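Local coordinates for protein Myo-inositol 2-dehydrogenase (PDB 3EZY) that catalyses the NAD(+)-dependent oxidation of myo-inositol to scyllo-inosose, and thus probably serves in myo-inositol degradation, at residues D238-V243 with A252-E257; I117-F122 with K290-N295; E190-D195 with V215-K220; A83-K88 with K112-I117. One frame throughout, in Å; residues are numbered along the deposited sequence.

Contact 1 of 4, residues D238-V243 with A252-E257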
loop_
_atom_site.group_PDB
_atom_site.type_symbol
_atom_site.label_atom_id
_atom_site.label_comp_id
_atom_site.label_asym_id
_atom_site.label_seq_id
_atom_site.Cartn_x
_atom_site.Cartn_y
_atom_site.Cartn_z
ATOM N N ASP A 238 17.121 -4.713 0.963
ATOM C CA ASP A 238 16.129 -4.683 -0.087
ATOM C C ASP A 238 16.265 -5.989 -0.809
ATOM O O ASP A 238 17.179 -6.144 -1.627
ATOM C CB ASP A 238 16.402 -3.548 -1.074
ATOM C CG ASP A 238 15.210 -3.269 -1.974
ATOM O OD1 ASP A 238 14.347 -4.158 -2.138
ATOM O OD2 ASP A 238 15.139 -2.162 -2.538
ATOM N N GLN A 239 15.351 -6.914 -0.537
ATOM C CA GLN A 239 15.380 -8.188 -1.166
ATOM C C GLN A 239 13.978 -8.522 -1.686
ATOM O O GLN A 239 13.104 -8.945 -0.920
ATOM C CB GLN A 239 15.838 -9.231 -0.152
ATOM C CG GLN A 239 17.281 -8.989 0.269
ATOM C CD GLN A 239 17.726 -9.875 1.396
ATOM O OE1 GLN A 239 16.919 -10.464 2.088
ATOM N NE2 GLN A 239 19.017 -10.004 1.557
ATOM N N ARG A 240 13.741 -8.242 -2.965
ATOM C CA ARG A 240 12.432 -8.471 -3.525
ATOM C C ARG A 240 12.495 -9.542 -4.560
ATOM O O ARG A 240 13.501 -9.711 -5.212
ATOM C CB ARG A 240 11.874 -7.188 -4.159
ATOM C CG ARG A 240 11.388 -6.161 -3.110
ATOM C CD ARG A 240 11.057 -4.864 -3.780
ATOM N NE ARG A 240 12.277 -4.102 -4.007
ATOM C CZ ARG A 240 12.540 -3.373 -5.090
ATOM N NH1 ARG A 240 11.700 -3.362 -6.093
ATOM N NH2 ARG A 240 13.677 -2.678 -5.194
ATOM N N ILE A 241 11.390 -10.259 -4.742
ATOM C CA ILE A 241 11.317 -11.225 -5.840
ATOM C C ILE A 241 10.007 -11.005 -6.586
ATOM O O ILE A 241 8.957 -10.831 -5.967
ATOM C CB ILE A 241 11.334 -12.693 -5.321
ATOM C CG1 ILE A 241 12.663 -12.971 -4.599
ATOM C CG2 ILE A 241 11.076 -13.647 -6.524
ATOM C CD1 ILE A 241 12.744 -14.360 -3.798
ATOM N N GLU A 242 10.070 -10.978 -7.913
ATOM C CA GLU A 242 8.855 -10.980 -8.697
ATOM C C GLU A 242 8.933 -12.059 -9.783
ATOM O O GLU A 242 9.992 -12.280 -10.408
ATOM C CB GLU A 242 8.626 -9.579 -9.321
ATOM C CG GLU A 242 7.538 -9.570 -10.329
ATOM C CD GLU A 242 7.571 -8.307 -11.174
ATOM O OE1 GLU A 242 8.092 -7.278 -10.669
ATOM O OE2 GLU A 242 7.088 -8.382 -12.317
ATOM N N VAL A 243 7.814 -12.722 -10.009
ATOM C CA VAL A 243 7.669 -13.634 -11.160
ATOM C C VAL A 243 6.472 -13.215 -12.026
ATOM O O VAL A 243 5.325 -13.110 -11.547
ATOM C CB VAL A 243 7.500 -15.142 -10.742
ATOM C CG1 VAL A 243 7.473 -16.088 -12.020
ATOM C CG2 VAL A 243 8.624 -15.566 -9.790
ATOM N N ALA A 252 7.073 -10.589 -3.820
ATOM C CA ALA A 252 7.257 -10.629 -2.353
ATOM C C ALA A 252 8.031 -9.340 -1.993
ATOM O O ALA A 252 9.098 -9.093 -2.549
ATOM C CB ALA A 252 8.044 -11.891 -1.944
ATOM N N ASP A 253 7.475 -8.520 -1.095
ATOM C CA ASP A 253 8.088 -7.259 -0.690
ATOM C C ASP A 253 8.989 -7.423 0.563
ATOM O O ASP A 253 9.026 -8.482 1.228
ATOM C CB ASP A 253 6.984 -6.194 -0.479
ATOM C CG ASP A 253 7.515 -4.732 -0.537
ATOM O OD1 ASP A 253 8.684 -4.483 -0.917
ATOM O OD2 ASP A 253 6.725 -3.815 -0.211
ATOM N N ASN A 254 9.784 -6.389 0.843
ATOM C CA ASN A 254 10.439 -6.261 2.112
ATOM C C ASN A 254 9.487 -6.188 3.307
ATOM O O ASN A 254 8.326 -5.841 3.174
ATOM C CB ASN A 254 11.364 -5.027 2.097
ATOM C CG ASN A 254 12.428 -5.167 1.050
ATOM O OD1 ASN A 254 13.224 -6.088 1.127
ATOM N ND2 ASN A 254 12.354 -4.359 -0.014
ATOM N N VAL A 255 10.031 -6.518 4.478
ATOM C CA VAL A 255 9.325 -6.408 5.743
ATOM C C VAL A 255 9.680 -5.050 6.382
ATOM O O VAL A 255 10.835 -4.597 6.300
ATOM C CB VAL A 255 9.733 -7.605 6.625
ATOM C CG1 VAL A 255 9.248 -7.449 8.042
ATOM C CG2 VAL A 255 9.259 -8.964 5.980
ATOM N N ARG A 256 8.692 -4.387 6.993
ATOM C CA ARG A 256 8.958 -3.156 7.701
ATOM C C ARG A 256 8.887 -3.459 9.200
ATOM O O ARG A 256 8.270 -4.436 9.639
ATOM C CB ARG A 256 7.919 -2.034 7.415
ATOM C CG ARG A 256 7.417 -1.811 5.978
ATOM C CD ARG A 256 8.511 -1.389 5.074
ATOM N NE ARG A 256 8.059 -0.992 3.734
ATOM C CZ ARG A 256 7.900 -1.821 2.706
ATOM N NH1 ARG A 256 8.101 -3.116 2.872
ATOM N NH2 ARG A 256 7.551 -1.359 1.516
ATOM N N GLU A 257 9.477 -2.587 9.988
ATOM C CA GLU A 257 9.508 -2.797 11.436
ATOM C C GLU A 257 8.089 -2.836 12.006
ATOM O O GLU A 257 7.812 -3.566 12.931
ATOM C CB GLU A 257 10.270 -1.648 12.104
ATOM C CG GLU A 257 10.396 -1.830 13.639
ATOM C CD GLU A 257 10.834 -0.548 14.385
ATOM O OE1 GLU A 257 10.442 0.599 13.992
ATOM O OE2 GLU A 257 11.532 -0.716 15.414
HETATM O O HOH W 1 11.779 -9.575 1.837
#

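Contact 2 of 4, residues I117-F122 with K290-N295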
loop_
_atom_site.group_PDB
_atom_site.type_symbol
_atom_site.label_atom_id
_atom_site.label_comp_id
_atom_site.label_asym_id
_atom_site.label_seq_id
_atom_site.Cartn_x
_atom_site.Cartn_y
_atom_site.Cartn_z
ATOM N N ILE A 117 23.873 -37.228 5.033
ATOM C CA ILE A 117 23.315 -35.997 4.465
ATOM C C ILE A 117 24.367 -34.907 4.346
ATOM O O ILE A 117 25.151 -34.690 5.265
ATOM C CB ILE A 117 22.178 -35.481 5.395
ATOM C CG1 ILE A 117 21.005 -36.437 5.361
ATOM C CG2 ILE A 117 21.697 -34.119 5.032
ATOM C CD1 ILE A 117 19.984 -36.101 6.447
ATOM N N LEU A 118 24.352 -34.225 3.205
ATOM C CA LEU A 118 25.041 -32.956 3.012
ATOM C C LEU A 118 23.974 -31.893 2.686
ATOM O O LEU A 118 23.352 -31.941 1.636
ATOM C CB LEU A 118 26.085 -33.023 1.889
ATOM C CG LEU A 118 26.766 -31.676 1.534
ATOM C CD1 LEU A 118 27.319 -30.987 2.800
ATOM C CD2 LEU A 118 27.890 -31.868 0.494
ATOM N N PHE A 119 23.751 -30.975 3.611
ATOM C CA PHE A 119 22.703 -29.937 3.488
ATOM C C PHE A 119 23.426 -28.597 3.313
ATOM O O PHE A 119 24.271 -28.251 4.118
ATOM C CB PHE A 119 21.894 -29.913 4.795
ATOM C CG PHE A 119 20.618 -29.062 4.753
ATOM C CD1 PHE A 119 19.374 -29.669 4.899
ATOM C CD2 PHE A 119 20.680 -27.686 4.593
ATOM C CE1 PHE A 119 18.192 -28.927 4.900
ATOM C CE2 PHE A 119 19.494 -26.923 4.570
ATOM C CZ PHE A 119 18.256 -27.565 4.721
ATOM N N THR A 120 23.099 -27.855 2.261
ATOM C CA THR A 120 23.744 -26.601 1.971
ATOM C C THR A 120 22.918 -25.488 2.583
ATOM O O THR A 120 21.699 -25.464 2.423
ATOM C CB THR A 120 23.819 -26.345 0.456
ATOM O OG1 THR A 120 24.671 -27.329 -0.132
ATOM C CG2 THR A 120 24.434 -24.947 0.163
ATOM N N GLY A 121 23.580 -24.558 3.270
ATOM C CA GLY A 121 22.886 -23.544 4.045
ATOM C C GLY A 121 22.379 -22.360 3.221
ATOM O O GLY A 121 22.804 -21.217 3.473
ATOM N N PHE A 122 21.489 -22.604 2.248
ATOM C CA PHE A 122 20.793 -21.483 1.566
ATOM C C PHE A 122 19.554 -21.088 2.369
ATOM O O PHE A 122 18.455 -21.568 2.115
ATOM C CB PHE A 122 20.475 -21.837 0.121
ATOM C CG PHE A 122 21.696 -21.827 -0.765
ATOM C CD1 PHE A 122 22.602 -20.760 -0.709
ATOM C CD2 PHE A 122 21.931 -22.853 -1.657
ATOM C CE1 PHE A 122 23.710 -20.734 -1.530
ATOM C CE2 PHE A 122 23.012 -22.822 -2.520
ATOM C CZ PHE A 122 23.935 -21.783 -2.433
ATOM N N LYS A 290 15.432 -26.355 11.672
ATOM C CA LYS A 290 14.394 -27.351 11.959
ATOM C C LYS A 290 14.257 -28.344 10.795
ATOM O O LYS A 290 13.959 -29.523 11.012
ATOM C CB LYS A 290 13.033 -26.679 12.223
ATOM C CG LYS A 290 13.011 -25.747 13.408
ATOM C CD LYS A 290 11.546 -25.308 13.662
ATOM C CE LYS A 290 11.435 -24.322 14.850
ATOM N NZ LYS A 290 10.192 -23.427 14.687
ATOM N N THR A 291 14.440 -27.854 9.569
ATOM C CA THR A 291 14.268 -28.697 8.382
ATOM C C THR A 291 15.405 -29.711 8.277
ATOM O O THR A 291 15.156 -30.890 8.007
ATOM C CB THR A 291 14.171 -27.876 7.056
ATOM O OG1 THR A 291 13.111 -26.916 7.172
ATOM C CG2 THR A 291 13.890 -28.785 5.850
ATOM N N PHE A 292 16.631 -29.235 8.474
ATOM C CA PHE A 292 17.809 -30.099 8.556
ATOM C C PHE A 292 17.628 -31.231 9.591
ATOM O O PHE A 292 17.930 -32.403 9.327
ATOM C CB PHE A 292 19.066 -29.273 8.914
ATOM C CG PHE A 292 20.312 -30.140 9.131
ATOM C CD1 PHE A 292 20.828 -30.891 8.083
ATOM C CD2 PHE A 292 20.927 -30.217 10.376
ATOM C CE1 PHE A 292 21.938 -31.691 8.240
ATOM C CE2 PHE A 292 22.068 -31.016 10.561
ATOM C CZ PHE A 292 22.567 -31.759 9.484
ATOM N N ILE A 293 17.171 -30.871 10.774
ATOM C CA ILE A 293 16.917 -31.834 11.851
ATOM C C ILE A 293 15.812 -32.839 11.468
ATOM O O ILE A 293 15.964 -34.037 11.683
ATOM C CB ILE A 293 16.554 -31.072 13.133
ATOM C CG1 ILE A 293 17.795 -30.342 13.642
ATOM C CG2 ILE A 293 15.951 -32.028 14.205
ATOM C CD1 ILE A 293 17.468 -29.248 14.650
ATOM N N LYS A 294 14.708 -32.345 10.904
ATOM C CA LYS A 294 13.661 -33.194 10.342
ATOM C C LYS A 294 14.212 -34.169 9.306
ATOM O O LYS A 294 13.886 -35.361 9.348
ATOM C CB LYS A 294 12.574 -32.339 9.667
ATOM C CG LYS A 294 11.417 -33.179 9.032
ATOM C CD LYS A 294 10.349 -32.322 8.308
ATOM C CE LYS A 294 10.904 -31.664 7.028
ATOM N NZ LYS A 294 10.825 -32.560 5.796
ATOM N N ASN A 295 15.053 -33.692 8.378
ATOM C CA ASN A 295 15.568 -34.587 7.337
ATOM C C ASN A 295 16.410 -35.683 8.003
ATOM O O ASN A 295 16.317 -36.858 7.655
ATOM C CB ASN A 295 16.483 -33.881 6.327
ATOM C CG ASN A 295 15.807 -32.745 5.587
ATOM O OD1 ASN A 295 16.486 -31.797 5.208
ATOM N ND2 ASN A 295 14.495 -32.847 5.345
#

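Contact 3 of 4, residues E190-D195 with V215-K220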
loop_
_atom_site.group_PDB
_atom_site.type_symbol
_atom_site.label_atom_id
_atom_site.label_comp_id
_atom_site.label_asym_id
_atom_site.label_seq_id
_atom_site.Cartn_x
_atom_site.Cartn_y
_atom_site.Cartn_z
ATOM N N GLU A 190 20.621 -21.874 -18.356
ATOM C CA GLU A 190 21.514 -22.399 -19.362
ATOM C C GLU A 190 22.586 -21.411 -19.742
ATOM O O GLU A 190 23.671 -21.813 -20.147
ATOM C CB GLU A 190 20.709 -22.746 -20.601
ATOM C CG GLU A 190 19.395 -23.394 -20.235
ATOM C CD GLU A 190 19.383 -24.890 -20.464
ATOM O OE1 GLU A 190 19.944 -25.656 -19.639
ATOM O OE2 GLU A 190 18.786 -25.292 -21.481
ATOM N N GLU A 191 22.276 -20.119 -19.596
ATOM C CA GLU A 191 23.160 -19.058 -20.018
ATOM C C GLU A 191 23.055 -17.811 -19.112
ATOM O O GLU A 191 21.984 -17.497 -18.601
ATOM C CB GLU A 191 22.758 -18.697 -21.450
ATOM C CG GLU A 191 23.749 -17.937 -22.242
ATOM C CD GLU A 191 23.505 -18.151 -23.734
ATOM O OE1 GLU A 191 24.469 -18.003 -24.513
ATOM O OE2 GLU A 191 22.357 -18.484 -24.112
ATOM N N VAL A 192 24.153 -17.093 -18.944
ATOM C CA VAL A 192 24.180 -15.952 -18.067
ATOM C C VAL A 192 24.937 -14.795 -18.724
ATOM O O VAL A 192 25.926 -15.010 -19.429
ATOM C CB VAL A 192 24.897 -16.354 -16.761
ATOM C CG1 VAL A 192 25.291 -15.187 -15.955
ATOM C CG2 VAL A 192 24.025 -17.316 -15.936
ATOM N N PHE A 193 24.487 -13.569 -18.490
ATOM C CA PHE A 193 25.264 -12.379 -18.820
ATOM C C PHE A 193 25.346 -11.470 -17.598
ATOM O O PHE A 193 24.324 -11.234 -16.943
ATOM C CB PHE A 193 24.604 -11.578 -19.933
ATOM C CG PHE A 193 25.251 -10.238 -20.149
ATOM C CD1 PHE A 193 26.351 -10.129 -20.953
ATOM C CD2 PHE A 193 24.789 -9.106 -19.484
ATOM C CE1 PHE A 193 26.969 -8.936 -21.144
ATOM C CE2 PHE A 193 25.391 -7.876 -19.666
ATOM C CZ PHE A 193 26.503 -7.781 -20.488
ATOM N N ALA A 194 26.518 -10.935 -17.302
ATOM C CA ALA A 194 26.665 -10.146 -16.109
ATOM C C ALA A 194 27.426 -8.876 -16.402
ATOM O O ALA A 194 28.339 -8.882 -17.229
ATOM C CB ALA A 194 27.391 -10.980 -14.992
ATOM N N ASP A 195 27.045 -7.766 -15.756
ATOM C CA ASP A 195 27.927 -6.595 -15.719
ATOM C C ASP A 195 27.983 -6.062 -14.283
ATOM O O ASP A 195 27.141 -6.419 -13.462
ATOM C CB ASP A 195 27.511 -5.508 -16.731
ATOM C CG ASP A 195 28.685 -4.576 -17.124
ATOM O OD1 ASP A 195 29.785 -4.571 -16.482
ATOM O OD2 ASP A 195 28.486 -3.781 -18.037
ATOM N N VAL A 215 22.687 -9.267 -13.484
ATOM C CA VAL A 215 22.925 -10.559 -14.104
ATOM C C VAL A 215 21.653 -11.029 -14.822
ATOM O O VAL A 215 20.572 -11.068 -14.230
ATOM C CB VAL A 215 23.310 -11.641 -13.060
ATOM C CG1 VAL A 215 23.368 -13.014 -13.719
ATOM C CG2 VAL A 215 24.643 -11.329 -12.394
ATOM N N VAL A 216 21.764 -11.340 -16.098
ATOM C CA VAL A 216 20.647 -11.845 -16.864
ATOM C C VAL A 216 20.769 -13.348 -16.959
ATOM O O VAL A 216 21.854 -13.870 -17.215
ATOM C CB VAL A 216 20.664 -11.306 -18.318
ATOM C CG1 VAL A 216 19.491 -11.917 -19.134
ATOM C CG2 VAL A 216 20.611 -9.805 -18.317
ATOM N N LEU A 217 19.646 -14.041 -16.779
ATOM C CA LEU A 217 19.583 -15.494 -16.806
ATOM C C LEU A 217 18.657 -15.902 -17.945
ATOM O O LEU A 217 17.585 -15.336 -18.095
ATOM C CB LEU A 217 18.976 -16.040 -15.513
ATOM C CG LEU A 217 19.511 -15.470 -14.196
ATOM C CD1 LEU A 217 18.666 -16.034 -13.019
ATOM C CD2 LEU A 217 20.988 -15.839 -14.027
ATOM N N ARG A 218 19.082 -16.875 -18.747
ATOM C CA ARG A 218 18.194 -17.557 -19.663
ATOM C C ARG A 218 17.982 -18.992 -19.164
ATOM O O ARG A 218 18.942 -19.818 -19.053
ATOM C CB ARG A 218 18.750 -17.555 -21.088
ATOM C CG ARG A 218 18.060 -18.572 -21.971
ATOM C CD ARG A 218 18.548 -18.510 -23.414
ATOM N NE ARG A 218 18.076 -17.310 -24.087
ATOM C CZ ARG A 218 16.905 -17.213 -24.711
ATOM N NH1 ARG A 218 16.074 -18.254 -24.753
ATOM N NH2 ARG A 218 16.564 -16.073 -25.286
ATOM N N PHE A 219 16.733 -19.299 -18.871
ATOM C CA PHE A 219 16.370 -20.630 -18.403
ATOM C C PHE A 219 16.072 -21.591 -19.552
ATOM O O PHE A 219 15.766 -21.192 -20.683
ATOM C CB PHE A 219 15.137 -20.550 -17.524
ATOM C CG PHE A 219 15.341 -19.773 -16.256
ATOM C CD1 PHE A 219 15.734 -20.430 -15.082
ATOM C CD2 PHE A 219 15.142 -18.377 -16.242
ATOM C CE1 PHE A 219 15.885 -19.727 -13.890
ATOM C CE2 PHE A 219 15.303 -17.655 -15.076
ATOM C CZ PHE A 219 15.683 -18.312 -13.893
ATOM N N LYS A 220 16.128 -22.876 -19.231
ATOM C CA LYS A 220 15.866 -23.947 -20.195
ATOM C C LYS A 220 14.595 -23.724 -21.021
ATOM O O LYS A 220 14.609 -23.931 -22.220
ATOM C CB LYS A 220 15.787 -25.266 -19.426
ATOM C CG LYS A 220 15.463 -26.488 -20.237
ATOM C CD LYS A 220 15.499 -27.714 -19.296
ATOM C CE LYS A 220 14.603 -28.847 -19.792
ATOM N NZ LYS A 220 15.146 -29.343 -21.109
#

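Contact 4 of 4, residues A83-K88 with K112-I117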
loop_
_atom_site.group_PDB
_atom_site.type_symbol
_atom_site.label_atom_id
_atom_site.label_comp_id
_atom_site.label_asym_id
_atom_site.label_seq_id
_atom_site.Cartn_x
_atom_site.Cartn_y
_atom_site.Cartn_z
ATOM N N ALA A 83 35.742 -34.738 6.602
ATOM C CA ALA A 83 35.931 -35.310 7.925
ATOM C C ALA A 83 34.607 -35.783 8.561
ATOM O O ALA A 83 34.550 -36.865 9.168
ATOM C CB ALA A 83 36.635 -34.263 8.849
ATOM N N CYS A 84 33.517 -35.018 8.440
ATOM C CA CYS A 84 32.227 -35.573 8.898
ATOM C C CYS A 84 31.866 -36.856 8.132
ATOM O O CYS A 84 31.309 -37.791 8.711
ATOM C CB CYS A 84 31.061 -34.573 8.751
ATOM S SG CYS A 84 31.230 -33.078 9.725
ATOM N N ALA A 85 32.084 -36.894 6.824
ATOM C CA ALA A 85 31.683 -38.104 6.081
ATOM C C ALA A 85 32.501 -39.331 6.572
ATOM O O ALA A 85 31.952 -40.401 6.820
ATOM C CB ALA A 85 31.852 -37.911 4.573
ATOM N N LYS A 86 33.792 -39.131 6.786
ATOM C CA LYS A 86 34.678 -40.205 7.266
ATOM C C LYS A 86 34.273 -40.623 8.665
ATOM O O LYS A 86 34.431 -41.781 9.036
ATOM C CB LYS A 86 36.137 -39.746 7.218
ATOM C CG LYS A 86 36.605 -39.296 5.821
ATOM C CD LYS A 86 36.689 -40.478 4.845
ATOM C CE LYS A 86 37.460 -40.155 3.556
ATOM N NZ LYS A 86 38.581 -39.182 3.785
ATOM N N ALA A 87 33.712 -39.695 9.447
ATOM C CA ALA A 87 33.216 -40.056 10.770
ATOM C C ALA A 87 31.771 -40.545 10.767
ATOM O O ALA A 87 31.218 -40.821 11.819
ATOM C CB ALA A 87 33.373 -38.900 11.740
ATOM N N LYS A 88 31.155 -40.607 9.585
ATOM C CA LYS A 88 29.751 -41.005 9.410
ATOM C C LYS A 88 28.791 -40.115 10.200
ATOM O O LYS A 88 27.846 -40.604 10.860
ATOM C CB LYS A 88 29.526 -42.494 9.722
ATOM C CG LYS A 88 28.123 -43.034 9.352
ATOM C CD LYS A 88 28.089 -44.582 9.431
ATOM C CE LYS A 88 26.674 -45.181 9.252
ATOM N NZ LYS A 88 25.818 -45.104 10.500
ATOM N N LYS A 112 28.329 -38.808 -0.037
ATOM C CA LYS A 112 27.512 -39.827 -0.710
ATOM C C LYS A 112 28.074 -41.219 -0.435
ATOM O O LYS A 112 27.343 -42.138 -0.111
ATOM C CB LYS A 112 27.450 -39.558 -2.218
ATOM C CG LYS A 112 26.543 -40.527 -2.978
ATOM C CD LYS A 112 26.550 -40.218 -4.478
ATOM C CE LYS A 112 25.503 -41.058 -5.219
ATOM N NZ LYS A 112 26.021 -42.364 -5.753
ATOM N N LYS A 113 29.397 -41.359 -0.531
ATOM C CA LYS A 113 30.056 -42.613 -0.174
ATOM C C LYS A 113 29.677 -43.017 1.248
ATOM O O LYS A 113 29.252 -44.141 1.470
ATOM C CB LYS A 113 31.577 -42.467 -0.259
ATOM C CG LYS A 113 32.315 -43.743 -0.615
ATOM C CD LYS A 113 32.908 -43.628 -2.026
ATOM C CE LYS A 113 34.117 -42.678 -2.030
ATOM N NZ LYS A 113 34.978 -42.921 -0.827
ATOM N N ALA A 114 29.842 -42.107 2.213
ATOM C CA ALA A 114 29.545 -42.419 3.622
ATOM C C ALA A 114 28.048 -42.590 3.894
ATOM O O ALA A 114 27.648 -42.982 4.976
ATOM C CB ALA A 114 30.139 -41.346 4.580
ATOM N N ASP A 115 27.219 -42.272 2.915
ATOM C CA ASP A 115 25.783 -42.323 3.087
ATOM C C ASP A 115 25.299 -41.384 4.193
ATOM O O ASP A 115 24.440 -41.789 4.990
ATOM C CB ASP A 115 25.314 -43.748 3.408
ATOM C CG ASP A 115 23.810 -43.916 3.205
ATOM O OD1 ASP A 115 23.316 -43.388 2.180
ATOM O OD2 ASP A 115 23.134 -44.566 4.041
ATOM N N VAL A 116 25.845 -40.165 4.275
ATOM C CA VAL A 116 25.309 -39.177 5.245
ATOM C C VAL A 116 24.818 -37.972 4.454
ATOM O O VAL A 116 25.316 -37.728 3.353
ATOM C CB VAL A 116 26.382 -38.669 6.234
ATOM C CG1 VAL A 116 26.918 -39.830 7.123
ATOM C CG2 VAL A 116 27.495 -38.002 5.480
ATOM N N ILE A 117 23.873 -37.228 5.033
ATOM C CA ILE A 117 23.315 -35.997 4.465
ATOM C C ILE A 117 24.367 -34.907 4.346
ATOM O O ILE A 117 25.151 -34.690 5.265
ATOM C CB ILE A 117 22.178 -35.481 5.395
ATOM C CG1 ILE A 117 21.005 -36.437 5.361
ATOM C CG2 ILE A 117 21.697 -34.119 5.032
ATOM C CD1 ILE A 117 19.984 -36.101 6.447
#

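Contact 1 of 4, residues D238-V243 with A252-E257
Asn254 ND2 comes to Asp238 OD1 from above the carboxylate plane, 63° out of it and 2.9 Å away, with OD1 in the plane of the amide. At the carboxylate's edge, Arg240 NE takes the syn lone pair of Asp238 OD1 at 2.8 Å; the side-on salt bridge is completed by Arg240 NH2, 3.1 Å from Asp238 OD2 and tilted out of the carboxylate plane. OD1 therefore accepts two bonds from different directions, while OD2 also serves Tyr235 OH and pairs with Arg249 of a third subunit. The other end of the amide is fixed too, since Asn254 OD1 receives Gln239 N at 2.8 Å on a lone pair, which settles which way the amide is flipped. An alanine in place of Asp238 would probably leave Asn254 ND2 and Arg240 NE without their shared acceptor, the guanidinium then relying more on Glu242 of the third subunit. Further along, Ala252 N bonds Ile241 O at 2.9 Å and the return bond is weak; a water joins Gln239 O to Asp253 O. Ile241 and Ala252 form an antiparallel hydrogen-bonded pair of the hairpin 238-245/248-252 in the C-terminal domain's mixed sheet, which a second subunit's strand extends by pairing antiparallel with Ala252.

Contact 2 of 4, residues I117-F122 with K290-N295
Where the Rossmann fold's parallel sheet ends at strand 118-121, helix 277-298 lies against it and brings Phe292 onto Phe119. The axes of strand 118-121 and helix 290-295 run antiparallel within 7° and approach to 10.3 Å, and Phe292 also reaches Ala67 and Leu69 on strand 67-70, so the helix covers more than the edge strand. The two rings make an offset edge-to-face pair, planes at 83° and centroids of Phe119 and Phe292 5.7 Å apart, with the edge of Phe292 turned toward the face of Phe119. Phe292 CB lies over that face, displaced toward the rim. Phe119 CG stands anti to the backbone N (chi1 -170°), which sets CG on the helix side of the strand. Phe292 CD1 comes within 3.6 Å of Phe119 CB, and Phe292 CE1 within 4.0 Å of Ile117 CG2, the latter at the edge of the Phe292 ring. An alanine in place of Phe119 would probably open a gap beside Phe292 and Asn295 and take from the Phe292 edge the ring face it points at. No hydrogen bond crosses here. Asn295 is instead held by other partners, its ND2 by Glu300 OE1 and its OD1 by Ala303 N, with its amide plane nearly coplanar with the Phe119 ring. In that position Asn295 OD1 sits at the ring's edge, 3.4 Å from Phe119 CE1.

Contact 3 of 4, residues E190-D195 with V215-K220
Glu190 and Glu191 both face Arg218 in a classic beta bulge, near one end of the antiparallel pairing of strands 189-197 and 212-219 in the C-terminal domain's mixed sheet. The evidence lies in one acceptor: Arg218 O takes Glu190 N at 2.7 Å in an almost straight bond (176°), and also Glu191 N, but only weakly at 3.4 Å. Regular pairing resumes next, with Arg218 N donating to Glu191 O at 3.0 Å. Phe193 and Val216 then satisfy each other in both directions, Phe193 N to Val216 O at 2.9 Å and Val216 N to Phe193 O at 2.7 Å. The non-hydrogen-bonded pairs turn their polar edges outward: Val192 bonds Val329 and Leu217 bonds Gly225 through the backbone, and in the next such pair Ala194 N is bonded to Ser322 OG of helix 306-325 while Val215 bonds Ile227.

The charged ends behave differently. Arg218 and Glu191 lie side by side, pointing the same way, but their charged atoms stay beyond salt-bridge distance; Arg218 NE instead pairs with Asp195 OD2 of a third subunit, and Arg218 NE of that subunit in turn pairs with Asp195 OD2 of this chain. On the same face the Phe193 ring stacks on its counterpart in that subunit. The opposite face carries Val192, Ala194, Val215 and Leu217, covered by helices 306-325 and 174-185. There methyl groups touch across the strands: Val192 CG1 meets Val215 CG1 at 3.7 Å, and Val215 CG2 meets Ala194 CB at 3.8 Å.

Contact 4 of 4, residues A83-K88 with K112-I117
Ala85 O, which faces Ala114 across the contact, accepts Lys88 N at 2.9 Å, the shortest polar bond here and a bond within its own helix end. Lys88, with positive phi (58°), closes a Schellman motif, and Asp115 does the same for the second helix (phi 60°), its N bonded to Lys112 O at 3.0 Å. Two helix C-termini, those of 77-86 and 101-114, thus finish side by side, each just before a strand of the Rossmann sheet, 90-94 and 118-121.

No hydrogen bond joins the two segments; what meets is small and apolar. Ala85 CB touches Ala114 CB at 3.8 Å, and the backbones come close enough for their CA atoms to lie 5.4 Å apart. Val116, in the loop that follows the second helix, adds two further contacts. Its CG2 takes the crowded position between backbone N and carbonyl carbon and reaches Ala85 CA at 4.2 Å. Its CG1, anti to the carbonyl carbon, lies 3.6 Å from Lys88 C. Val116 also packs on His90 of strand 90-94, whose ND1 accepts Ile117 N.

The lysines Lys86 and Lys113 stay well apart, and each makes a long, weak ion pair with Glu110. With the capping bonds staying inside each helix end and none crossing between the segments, the two are held by van der Waals contact of methyls with each other and with backbone and side-chain carbons, so the contact itself probably imposes little directional constraint on how the two helix ends sit.

From the N terminus, contact 4 comes first: residues 83-88 and 112-117 close a short loop holding strand 90-94 and most of helix 101-114, all within the Rossmann domain. Ile117 ends that loop and begins contact 2, whose far partner, helix 277-298, follows most of the strands of the mixed sheet. Contact 2 therefore closes a long loop, and contacts 3 and 1 are nested in it, in series: 190-195 with 215-220, then 238-243 with 252-257, closing the hairpin of strands 238-245 and 248-252. Both reach the same mixed sheet, with centres 22 Å apart, and both touch the third subunit. Contact 2 thus ties the returning chain back to the nucleotide-binding fold; no two contacts cross.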